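Local coordinates for protein Tau class glutathione S-transferase (Mangifera indica, PDB 5KEJ) that probably catalyses the conjugation of glutathione to electrophilic compounds as a dimeric plant glutathione transferase, here with S-hexylglutathione bound, at residues E36-K41 with K218-F223; K54-I59 with L69-Y74; E105-S110 with D128-S133. All coordinates share one frame; numbering follows the deposited sequence.

Contact 1 is a surface contact and contacts 2 and 3 are buried. Contact 1 (36-41 with 218-223) brings a loop of the thioredoxin-like N-terminal domain against the C-terminal tail, close to the bound S-hexylglutathione, through leucine methyls and a lysine chain. Contact 2 (54-59 with 69-74) packs strand and helix of that same N-terminal domain with aliphatic side chains and a tyrosine edge, while its loop binds the ligand backbone. Contact 3 (105-110 with 128-133) joins two helices of the C-terminal domain, where serine hydroxyls bonded within their own helices meet an indole edge. Contacts 1 and 2 touch through Glu36 and Ile55; contacts 2 and 3 both reach the second subunit.

Contact 1: residues E36-K41 with K218-F223; sequences ETLGSK and KLLAKF
Leu219 and Leu220 both hold CG anti to the backbone N (chi1 -176° and -168°), and this swings their CD2 and CD1 methyls, respectively, onto Leu38. The contact spans the two domains of the glutathione transferase fold: 36-41 is the loop between strand 32-35 and helix 43-48 of the thioredoxin-like domain, and 218-223 carries the last turn of helix 210-219 and the non-helical residues after it, at the end of the modelled chain. Leu38 takes the second position of a type II turn from Thr37 to Ser40, with Gly39 third. Its CD2 does most of the touching. It lies 3.6 Å from Leu219 CD2, the two side chains sliding past each other in opposite directions, whereas Leu220 crosses Leu38 at about a right angle and brings its CD1 to 3.7 Å from Leu38 CD2. Lys222 contributes its aliphatic part, running alongside Leu38 from the other segment. With an alanine in place of Leu38, the methyls of Leu219 and Leu220 would probably lose their shared apolar partner, and the tail would be freer to move. No hydrogen bond joins the segments, and the side chain of Leu220 lies about 5 Å from S-hexylglutathione. Beyond the leucines, Lys222 CE sits 3.7 Å from Leu38 CG, and the bend at chi4 (63°) leaves Lys222 NZ 4.1 Å from Gly39 CA.

Contact 2: residues K54-I59 with L69-Y74; sequences KIPVLI and LIIVHY. With GTX (S-hexylglutathione), chain C.
The cis-proline loop of the thioredoxin-like domain, a hallmark of the glutathione site in this family, runs here into strand 57-60 and is backed by helix 68-78. Ile71 does most of the packing from the helix. Its CG1 stands anti to the carbonyl carbon (chi1 -77°) and the chain extends onward, so that CD1 arrives over the backbone where loop becomes strand, 3.6 Å from both Pro56 O and Leu58 N. The same methyl lies 3.9 Å from Pro56 CG, the proline ring and the isoleucine crossing obliquely. One helical turn on, Tyr74 takes Leu58: the leucine CD2 comes to the ring edge, near its plane, 3.7 Å from Tyr74 CD2, with the two side chains at about a right angle. The phenol OH of Tyr74 is hydrogen-bonded to His60 ND1.

The peptide bond before Pro56 is cis, and GTX N2 donates to Ile55 O at 3.0 Å, with an N-H...O angle of 144°, a backbone bond that fixes the middle of the glutathione moiety. Lys54 lies alongside the ligand, its CB 3.7 Å from GTX CA3. Ser68 N and Glu67 OE2 also hydrogen-bond the ligand.

The axes of strand 57-59 and helix 69-74 approach to 9.0 Å, with 33° between their directions. Strand 57-60 pairs with strands 6-10 and 63-66, and Val57 and Ile59, pointing away from helix 68-78, pack on helix 43-48. Pro56 also touches helix 15-26, while Ile71 and Tyr74 both reach Ile65 of strand 63-66, and Tyr74 packs on Pro90 of the second subunit.

Contact 3: residues E105-S110 with D128-S133; sequences EKWYPS and DQVGES
This is a buried helix-helix contact inside the C-terminal domain, between helix 90-112 and helix 120-145, with serines at its closest points. The segment axes approach to 9.6 Å and cross at -138°, and the backbones come nearest at Ser110 with Val130 and at Trp107 with Ser133. Trp107 turns its CG anti to the backbone N (chi1 -179°), which carries the pyrrole edge of the indole to the partner helix. There Ser133 OG sits at the edge, near the ring plane, 2.9 Å from Trp107 CD1, with Ser133 CB behind it at 3.6 Å from the same carbon. The Ser133 hydroxyl is within hydrogen-bonding distance of the carbonyls of Gln129 and Val130 in its own helix.

The setting is the all-helical domain of the glutathione transferase fold, and Trp107 also meets the rings of Phe163, edge-to-face, and Phe166. Ser110 likewise turns its hydroxyl back into its own helix: Ser110 OG donates to Trp107 O at 2.8 Å, from 20° off the carbonyl plane. Val130 fits beside this bond, its CG2 3.6 Å from Ser110 OG and equally close to Ser110 O. On the outer side Gln129, extended beyond CG, lays its amide against the serine methylene, with Gln129 OE1 3.8 Å from Ser110 CB. Val130 also packs on Leu111, Ile114 and Phe181, and Ser133 on Tyr102.

Contact 1: residues E36-K41 with K218-F223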
loop_
_atom_site.group_PDB
_atom_site.type_symbol
_atom_site.label_atom_id
_atom_site.label_comp_id
_atom_site.label_asym_id
_atom_site.label_seq_id
_atom_site.Cartn_x
_atom_site.Cartn_y
_atom_site.Cartn_z
ATOM N N GLU A 36 -5.423 19.852 -12.087
ATOM C CA GLU A 36 -5.458 19.169 -13.372
ATOM C C GLU A 36 -6.861 19.233 -13.985
ATOM O O GLU A 36 -7.846 19.473 -13.289
ATOM C CB GLU A 36 -5.026 17.700 -13.227
ATOM C CG GLU A 36 -3.616 17.487 -12.720
ATOM C CD GLU A 36 -2.562 17.870 -13.748
ATOM O OE1 GLU A 36 -1.566 18.507 -13.344
ATOM O OE2 GLU A 36 -2.732 17.537 -14.950
ATOM N N THR A 37 -6.933 18.980 -15.286
ATOM C CA THR A 37 -8.170 19.046 -16.055
ATOM C C THR A 37 -8.438 17.674 -16.646
ATOM O O THR A 37 -7.497 16.954 -16.963
ATOM C CB THR A 37 -8.057 20.096 -17.193
ATOM O OG1 THR A 37 -7.590 21.334 -16.647
ATOM C CG2 THR A 37 -9.388 20.326 -17.893
ATOM N N LEU A 38 -9.706 17.305 -16.792
ATOM C CA LEU A 38 -10.052 16.057 -17.467
ATOM C C LEU A 38 -9.547 16.050 -18.916
ATOM O O LEU A 38 -9.801 16.982 -19.673
ATOM C CB LEU A 38 -11.565 15.840 -17.447
ATOM C CG LEU A 38 -12.133 14.527 -16.904
ATOM C CD1 LEU A 38 -11.416 14.090 -15.638
ATOM C CD2 LEU A 38 -13.606 14.721 -16.621
ATOM N N GLY A 39 -8.834 15.001 -19.299
ATOM C CA GLY A 39 -8.463 14.825 -20.689
ATOM C C GLY A 39 -7.079 15.319 -21.071
ATOM O O GLY A 39 -6.677 15.205 -22.234
ATOM N N SER A 40 -6.344 15.878 -20.114
ATOM C CA SER A 40 -4.980 16.292 -20.412
ATOM C C SER A 40 -4.111 16.121 -19.182
ATOM O O SER A 40 -4.620 15.827 -18.100
ATOM C CB SER A 40 -4.952 17.742 -20.928
ATOM O OG SER A 40 -4.896 18.661 -19.860
ATOM N N LYS A 41 -2.802 16.287 -19.351
ATOM C CA LYS A 41 -1.845 16.215 -18.239
ATOM C C LYS A 41 -0.930 17.447 -18.223
ATOM O O LYS A 41 -0.298 17.765 -19.243
ATOM C CB LYS A 41 -0.998 14.944 -18.344
ATOM C CG LYS A 41 -1.809 13.663 -18.418
ATOM C CD LYS A 41 -2.087 13.071 -17.045
ATOM C CE LYS A 41 -3.101 11.917 -17.131
ATOM N NZ LYS A 41 -4.456 12.450 -17.547
ATOM N N LYS A 218 -21.177 13.232 -13.367
ATOM C CA LYS A 218 -21.744 12.958 -14.679
ATOM C C LYS A 218 -21.065 13.778 -15.769
ATOM O O LYS A 218 -21.194 13.464 -16.943
ATOM C CB LYS A 218 -23.247 13.204 -14.690
ATOM C CG LYS A 218 -23.749 14.078 -13.567
ATOM C CD LYS A 218 -25.120 14.627 -13.900
ATOM C CE LYS A 218 -25.709 15.345 -12.704
ATOM N NZ LYS A 218 -26.904 16.146 -13.063
ATOM N N LEU A 219 -20.332 14.821 -15.391
ATOM C CA LEU A 219 -19.423 15.448 -16.341
ATOM C C LEU A 219 -18.432 14.380 -16.779
ATOM O O LEU A 219 -17.957 14.379 -17.907
ATOM C CB LEU A 219 -18.702 16.649 -15.731
ATOM C CG LEU A 219 -17.784 17.439 -16.674
ATOM C CD1 LEU A 219 -17.996 18.937 -16.499
ATOM C CD2 LEU A 219 -16.326 17.082 -16.439
ATOM N N LEU A 220 -18.155 13.444 -15.875
ATOM C CA LEU A 220 -17.297 12.315 -16.190
ATOM C C LEU A 220 -18.078 11.224 -16.936
ATOM O O LEU A 220 -17.600 10.101 -17.088
ATOM C CB LEU A 220 -16.658 11.776 -14.907
ATOM C CG LEU A 220 -15.498 10.775 -14.981
ATOM C CD1 LEU A 220 -14.416 11.196 -15.968
ATOM C CD2 LEU A 220 -14.913 10.547 -13.595
ATOM N N ALA A 221 -19.284 11.558 -17.402
ATOM C CA ALA A 221 -19.926 10.777 -18.458
ATOM C C ALA A 221 -19.315 11.249 -19.766
ATOM O O ALA A 221 -19.643 12.322 -20.284
ATOM C CB ALA A 221 -21.436 10.951 -18.459
ATOM N N LYS A 222 -18.414 10.434 -20.286
ATOM C CA LYS A 222 -17.447 10.874 -21.272
ATOM C C LYS A 222 -16.718 9.567 -21.633
ATOM O O LYS A 222 -15.492 9.458 -21.653
ATOM C CB LYS A 222 -16.576 12.007 -20.671
ATOM C CG LYS A 222 -15.103 12.093 -21.010
ATOM C CD LYS A 222 -14.360 12.896 -19.957
ATOM C CE LYS A 222 -12.840 12.694 -20.046
ATOM N NZ LYS A 222 -12.185 13.150 -21.312
ATOM N N PHE A 223 -17.540 8.553 -21.904
ATOM C CA PHE A 223 -17.095 7.167 -22.055
ATOM C C PHE A 223 -16.261 6.737 -20.846
ATOM O O PHE A 223 -15.229 6.086 -20.988
ATOM C CB PHE A 223 -16.299 6.972 -23.353
ATOM C CG PHE A 223 -16.941 7.594 -24.568
ATOM C CD1 PHE A 223 -18.310 7.515 -24.770
ATOM C CD2 PHE A 223 -16.166 8.246 -25.521
ATOM C CE1 PHE A 223 -18.898 8.086 -25.890
ATOM C CE2 PHE A 223 -16.749 8.819 -26.647
ATOM C CZ PHE A 223 -18.116 8.738 -26.830
#

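Contact 2: residues K54-I59 with L69-Y74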
loop_
_atom_site.group_PDB
_atom_site.type_symbol
_atom_site.label_atom_id
_atom_site.label_comp_id
_atom_site.label_asym_id
_atom_site.label_seq_id
_atom_site.Cartn_x
_atom_site.Cartn_y
_atom_site.Cartn_z
ATOM N N LYS A 54 -0.133 10.230 -12.052
ATOM C CA LYS A 54 -1.357 10.394 -11.267
ATOM C C LYS A 54 -1.241 11.515 -10.240
ATOM O O LYS A 54 -0.140 11.908 -9.834
ATOM C CB LYS A 54 -1.714 9.095 -10.550
ATOM C CG LYS A 54 -1.981 7.906 -11.447
ATOM C CD LYS A 54 -2.252 6.658 -10.603
ATOM C CE LYS A 54 -2.339 5.402 -11.455
ATOM N NZ LYS A 54 -2.360 4.203 -10.566
ATOM N N ILE A 55 -2.390 12.017 -9.809
ATOM C CA ILE A 55 -2.448 12.962 -8.694
ATOM C C ILE A 55 -3.026 12.206 -7.496
ATOM O O ILE A 55 -3.744 11.236 -7.686
ATOM C CB ILE A 55 -3.309 14.183 -9.049
ATOM C CG1 ILE A 55 -4.642 13.693 -9.622
ATOM C CG2 ILE A 55 -2.561 15.065 -10.041
ATOM C CD1 ILE A 55 -5.495 14.755 -10.217
ATOM N N PRO A 56 -2.723 12.644 -6.260
ATOM C CA PRO A 56 -1.925 13.830 -5.919
ATOM C C PRO A 56 -0.428 13.619 -6.093
ATOM O O PRO A 56 0.082 12.498 -6.107
ATOM C CB PRO A 56 -2.248 14.052 -4.449
ATOM C CG PRO A 56 -2.427 12.611 -3.925
ATOM C CD PRO A 56 -3.143 11.898 -5.056
ATOM N N VAL A 57 0.265 14.731 -6.249
ATOM C CA VAL A 57 1.704 14.771 -6.168
ATOM C C VAL A 57 2.045 15.955 -5.287
ATOM O O VAL A 57 1.545 17.070 -5.520
ATOM C CB VAL A 57 2.346 14.935 -7.562
ATOM C CG1 VAL A 57 3.849 15.223 -7.438
ATOM C CG2 VAL A 57 2.085 13.701 -8.386
ATOM N N LEU A 58 2.865 15.720 -4.265
ATOM C CA LEU A 58 3.347 16.809 -3.421
ATOM C C LEU A 58 4.728 17.234 -3.914
ATOM O O LEU A 58 5.609 16.395 -4.084
ATOM C CB LEU A 58 3.410 16.390 -1.934
ATOM C CG LEU A 58 3.638 17.566 -0.960
ATOM C CD1 LEU A 58 2.335 18.308 -0.694
ATOM C CD2 LEU A 58 4.308 17.152 0.357
ATOM N N ILE A 59 4.926 18.527 -4.142
ATOM C CA ILE A 59 6.242 19.008 -4.570
ATOM C C ILE A 59 6.799 19.930 -3.515
ATOM O O ILE A 59 6.277 21.019 -3.308
ATOM C CB ILE A 59 6.202 19.757 -5.918
ATOM C CG1 ILE A 59 5.568 18.881 -6.996
ATOM C CG2 ILE A 59 7.600 20.163 -6.324
ATOM C CD1 ILE A 59 5.627 19.470 -8.386
ATOM N N LEU A 69 -1.128 8.061 0.301
ATOM C CA LEU A 69 -0.755 7.612 1.645
ATOM C C LEU A 69 0.749 7.781 1.924
ATOM O O LEU A 69 1.163 8.004 3.068
ATOM C CB LEU A 69 -1.177 6.152 1.852
ATOM C CG LEU A 69 -2.682 5.878 1.756
ATOM C CD1 LEU A 69 -2.959 4.416 2.036
ATOM C CD2 LEU A 69 -3.460 6.759 2.735
ATOM N N ILE A 70 1.570 7.671 0.887
ATOM C CA ILE A 70 2.998 7.941 1.040
ATOM C C ILE A 70 3.209 9.443 1.330
ATOM O O ILE A 70 4.095 9.821 2.103
ATOM C CB ILE A 70 3.788 7.490 -0.222
ATOM C CG1 ILE A 70 3.848 5.963 -0.273
ATOM C CG2 ILE A 70 5.220 8.055 -0.227
ATOM C CD1 ILE A 70 4.232 5.435 -1.610
ATOM N N ILE A 71 2.366 10.272 0.717
ATOM C CA ILE A 71 2.350 11.719 0.888
ATOM C C ILE A 71 1.876 12.134 2.290
ATOM O O ILE A 71 2.432 13.066 2.901
ATOM C CB ILE A 71 1.429 12.373 -0.180
ATOM C CG1 ILE A 71 2.132 12.426 -1.536
ATOM C CG2 ILE A 71 0.967 13.766 0.259
ATOM C CD1 ILE A 71 1.219 12.897 -2.673
ATOM N N VAL A 72 0.851 11.446 2.797
ATOM C CA VAL A 72 0.369 11.700 4.152
ATOM C C VAL A 72 1.476 11.384 5.161
ATOM O O VAL A 72 1.789 12.205 6.040
ATOM C CB VAL A 72 -0.894 10.886 4.458
ATOM C CG1 VAL A 72 -1.263 10.981 5.957
ATOM C CG2 VAL A 72 -2.044 11.357 3.568
ATOM N N HIS A 73 2.093 10.216 5.009
ATOM C CA HIS A 73 3.248 9.840 5.827
ATOM C C HIS A 73 4.351 10.897 5.788
ATOM O O HIS A 73 4.881 11.269 6.829
ATOM C CB HIS A 73 3.840 8.503 5.366
ATOM C CG HIS A 73 3.171 7.296 5.948
ATOM N ND1 HIS A 73 1.939 6.846 5.522
ATOM C CD2 HIS A 73 3.584 6.422 6.896
ATOM C CE1 HIS A 73 1.612 5.760 6.202
ATOM N NE2 HIS A 73 2.596 5.479 7.039
ATOM N N TYR A 74 4.698 11.381 4.593
ATOM C CA TYR A 74 5.804 12.328 4.447
ATOM C C TYR A 74 5.521 13.659 5.162
ATOM O O TYR A 74 6.368 14.196 5.868
ATOM C CB TYR A 74 6.096 12.576 2.963
ATOM C CG TYR A 74 7.055 13.715 2.707
ATOM C CD1 TYR A 74 8.422 13.532 2.834
ATOM C CD2 TYR A 74 6.593 14.974 2.333
ATOM C CE1 TYR A 74 9.308 14.562 2.604
ATOM C CE2 TYR A 74 7.477 16.014 2.096
ATOM C CZ TYR A 74 8.838 15.793 2.227
ATOM O OH TYR A 74 9.738 16.805 1.990
HETATM N N1 GTX C . -2.776 5.278 -5.982
HETATM C CA1 GTX C . -2.975 6.722 -6.077
HETATM C C1 GTX C . -2.896 7.298 -4.708
HETATM O O11 GTX C . -2.276 8.308 -4.560
HETATM O O12 GTX C . -3.425 6.745 -3.769
HETATM C CB1 GTX C . -4.310 7.039 -6.738
HETATM C CG1 GTX C . -4.163 8.072 -7.831
HETATM C CD1 GTX C . -5.444 8.288 -8.579
HETATM O OE1 GTX C . -6.016 7.368 -9.046
HETATM N N2 GTX C . -5.932 9.504 -8.674
HETATM C CA2 GTX C . -7.038 9.822 -9.544
HETATM C C2 GTX C . -6.552 10.261 -10.870
HETATM O O2 GTX C . -7.282 10.852 -11.624
HETATM C CB2 GTX C . -7.918 10.936 -9.000
HETATM S SG2 GTX C . -9.178 10.465 -7.858
HETATM C C1S GTX C . -9.830 8.972 -8.491
HETATM C C2S GTX C . -11.341 8.894 -8.262
HETATM C C3S GTX C . -12.124 9.503 -9.425
HETATM C C4S GTX C . -12.516 10.945 -9.175
HETATM C C5S GTX C . -11.618 11.975 -9.847
HETATM C C6S GTX C . -11.103 11.523 -11.191
HETATM N N3 GTX C . -5.303 9.997 -11.146
HETATM C CA3 GTX C . -4.737 10.270 -12.413
HETATM C C3 GTX C . -4.962 9.067 -13.271
HETATM O O31 GTX C . -4.277 8.901 -14.299
HETATM O O32 GTX C . -5.851 8.289 -12.894
#

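Contact 3: residues E105-S110 with D128-S133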
loop_
_atom_site.group_PDB
_atom_site.type_symbol
_atom_site.label_atom_id
_atom_site.label_comp_id
_atom_site.label_asym_id
_atom_site.label_seq_id
_atom_site.Cartn_x
_atom_site.Cartn_y
_atom_site.Cartn_z
ATOM N N GLU A 105 -7.591 -1.118 -1.245
ATOM C CA GLU A 105 -7.573 -2.403 -1.929
ATOM C C GLU A 105 -8.979 -2.983 -2.108
ATOM O O GLU A 105 -9.339 -3.427 -3.192
ATOM C CB GLU A 105 -6.706 -3.426 -1.182
ATOM C CG GLU A 105 -6.642 -4.784 -1.922
ATOM C CD GLU A 105 -6.188 -5.953 -1.044
ATOM O OE1 GLU A 105 -5.729 -5.705 0.098
ATOM O OE2 GLU A 105 -6.302 -7.123 -1.498
ATOM N N LYS A 106 -9.775 -2.983 -1.047
ATOM C CA LYS A 106 -11.033 -3.724 -1.079
ATOM C C LYS A 106 -12.276 -2.848 -1.142
ATOM O O LYS A 106 -13.161 -3.083 -1.954
ATOM C CB LYS A 106 -11.122 -4.650 0.142
ATOM C CG LYS A 106 -10.142 -5.839 0.102
ATOM C CD LYS A 106 -10.542 -6.875 -0.938
ATOM C CE LYS A 106 -10.187 -8.279 -0.465
ATOM N NZ LYS A 106 -11.022 -9.331 -1.134
ATOM N N TRP A 107 -12.344 -1.834 -0.293
ATOM C CA TRP A 107 -13.604 -1.140 -0.078
ATOM C C TRP A 107 -13.976 -0.173 -1.205
ATOM O O TRP A 107 -15.081 -0.249 -1.754
ATOM C CB TRP A 107 -13.572 -0.386 1.248
ATOM C CG TRP A 107 -14.855 0.320 1.501
ATOM C CD1 TRP A 107 -16.021 -0.234 1.965
ATOM C CD2 TRP A 107 -15.128 1.706 1.279
ATOM N NE1 TRP A 107 -17.000 0.733 2.056
ATOM C CE2 TRP A 107 -16.476 1.932 1.639
ATOM C CE3 TRP A 107 -14.362 2.782 0.824
ATOM C CZ2 TRP A 107 -17.071 3.188 1.553
ATOM C CZ3 TRP A 107 -14.954 4.028 0.732
ATOM C CH2 TRP A 107 -16.296 4.221 1.096
ATOM N N TYR A 108 -13.066 0.732 -1.547
ATOM C CA TYR A 108 -13.345 1.721 -2.583
ATOM C C TYR A 108 -13.553 1.099 -3.961
ATOM O O TYR A 108 -14.459 1.521 -4.670
ATOM C CB TYR A 108 -12.232 2.771 -2.660
ATOM C CG TYR A 108 -12.596 3.959 -3.520
ATOM C CD1 TYR A 108 -13.720 4.731 -3.231
ATOM C CD2 TYR A 108 -11.807 4.332 -4.600
ATOM C CE1 TYR A 108 -14.051 5.840 -4.007
ATOM C CE2 TYR A 108 -12.126 5.448 -5.382
ATOM C CZ TYR A 108 -13.249 6.196 -5.082
ATOM O OH TYR A 108 -13.570 7.298 -5.855
ATOM N N PRO A 109 -12.721 0.108 -4.349
ATOM C CA PRO A 109 -13.062 -0.648 -5.563
ATOM C C PRO A 109 -14.465 -1.271 -5.549
ATOM O O PRO A 109 -15.122 -1.313 -6.584
ATOM C CB PRO A 109 -11.994 -1.744 -5.593
ATOM C CG PRO A 109 -10.809 -1.104 -4.937
ATOM C CD PRO A 109 -11.410 -0.310 -3.814
ATOM N N SER A 110 -14.929 -1.745 -4.403
ATOM C CA SER A 110 -16.267 -2.332 -4.361
ATOM C C SER A 110 -17.350 -1.235 -4.383
ATOM O O SER A 110 -18.457 -1.461 -4.863
ATOM C CB SER A 110 -16.427 -3.236 -3.135
ATOM O OG SER A 110 -16.748 -2.463 -1.998
ATOM N N ASP A 128 -24.501 -5.468 -1.482
ATOM C CA ASP A 128 -24.348 -6.278 -0.277
ATOM C C ASP A 128 -22.889 -6.279 0.201
ATOM O O ASP A 128 -22.618 -6.378 1.398
ATOM C CB ASP A 128 -24.838 -7.719 -0.526
ATOM C CG ASP A 128 -26.342 -7.796 -0.799
ATOM O OD1 ASP A 128 -27.115 -7.122 -0.086
ATOM O OD2 ASP A 128 -26.759 -8.529 -1.725
ATOM N N GLN A 129 -21.953 -6.152 -0.735
ATOM C CA GLN A 129 -20.535 -6.194 -0.400
ATOM C C GLN A 129 -20.101 -4.900 0.307
ATOM O O GLN A 129 -19.325 -4.929 1.267
ATOM C CB GLN A 129 -19.704 -6.438 -1.669
ATOM C CG GLN A 129 -18.214 -6.649 -1.415
ATOM C CD GLN A 129 -17.413 -6.859 -2.700
ATOM O OE1 GLN A 129 -17.909 -6.635 -3.813
ATOM N NE2 GLN A 129 -16.154 -7.271 -2.547
ATOM N N VAL A 130 -20.613 -3.769 -0.172
ATOM C CA VAL A 130 -20.332 -2.466 0.426
ATOM C C VAL A 130 -20.915 -2.361 1.833
ATOM O O VAL A 130 -20.238 -1.923 2.768
ATOM C CB VAL A 130 -20.896 -1.327 -0.435
ATOM C CG1 VAL A 130 -20.828 -0.008 0.321
ATOM C CG2 VAL A 130 -20.136 -1.230 -1.735
ATOM N N GLY A 131 -22.172 -2.778 1.975
ATOM C CA GLY A 131 -22.848 -2.749 3.258
ATOM C C GLY A 131 -22.067 -3.557 4.271
ATOM O O GLY A 131 -21.795 -3.090 5.376
ATOM N N GLU A 132 -21.678 -4.760 3.860
ATOM C CA GLU A 132 -20.902 -5.671 4.693
ATOM C C GLU A 132 -19.554 -5.087 5.116
ATOM O O GLU A 132 -19.216 -5.104 6.300
ATOM C CB GLU A 132 -20.675 -6.993 3.959
ATOM C CG GLU A 132 -19.752 -7.938 4.706
ATOM C CD GLU A 132 -19.019 -8.899 3.787
ATOM O OE1 GLU A 132 -18.128 -8.443 3.026
ATOM O OE2 GLU A 132 -19.335 -10.109 3.826
ATOM N N SER A 133 -18.781 -4.575 4.159
ATOM C CA SER A 133 -17.501 -3.946 4.492
ATOM C C SER A 133 -17.716 -2.709 5.364
ATOM O O SER A 133 -16.908 -2.423 6.243
ATOM C CB SER A 133 -16.720 -3.573 3.232
ATOM O OG SER A 133 -17.485 -2.729 2.398
#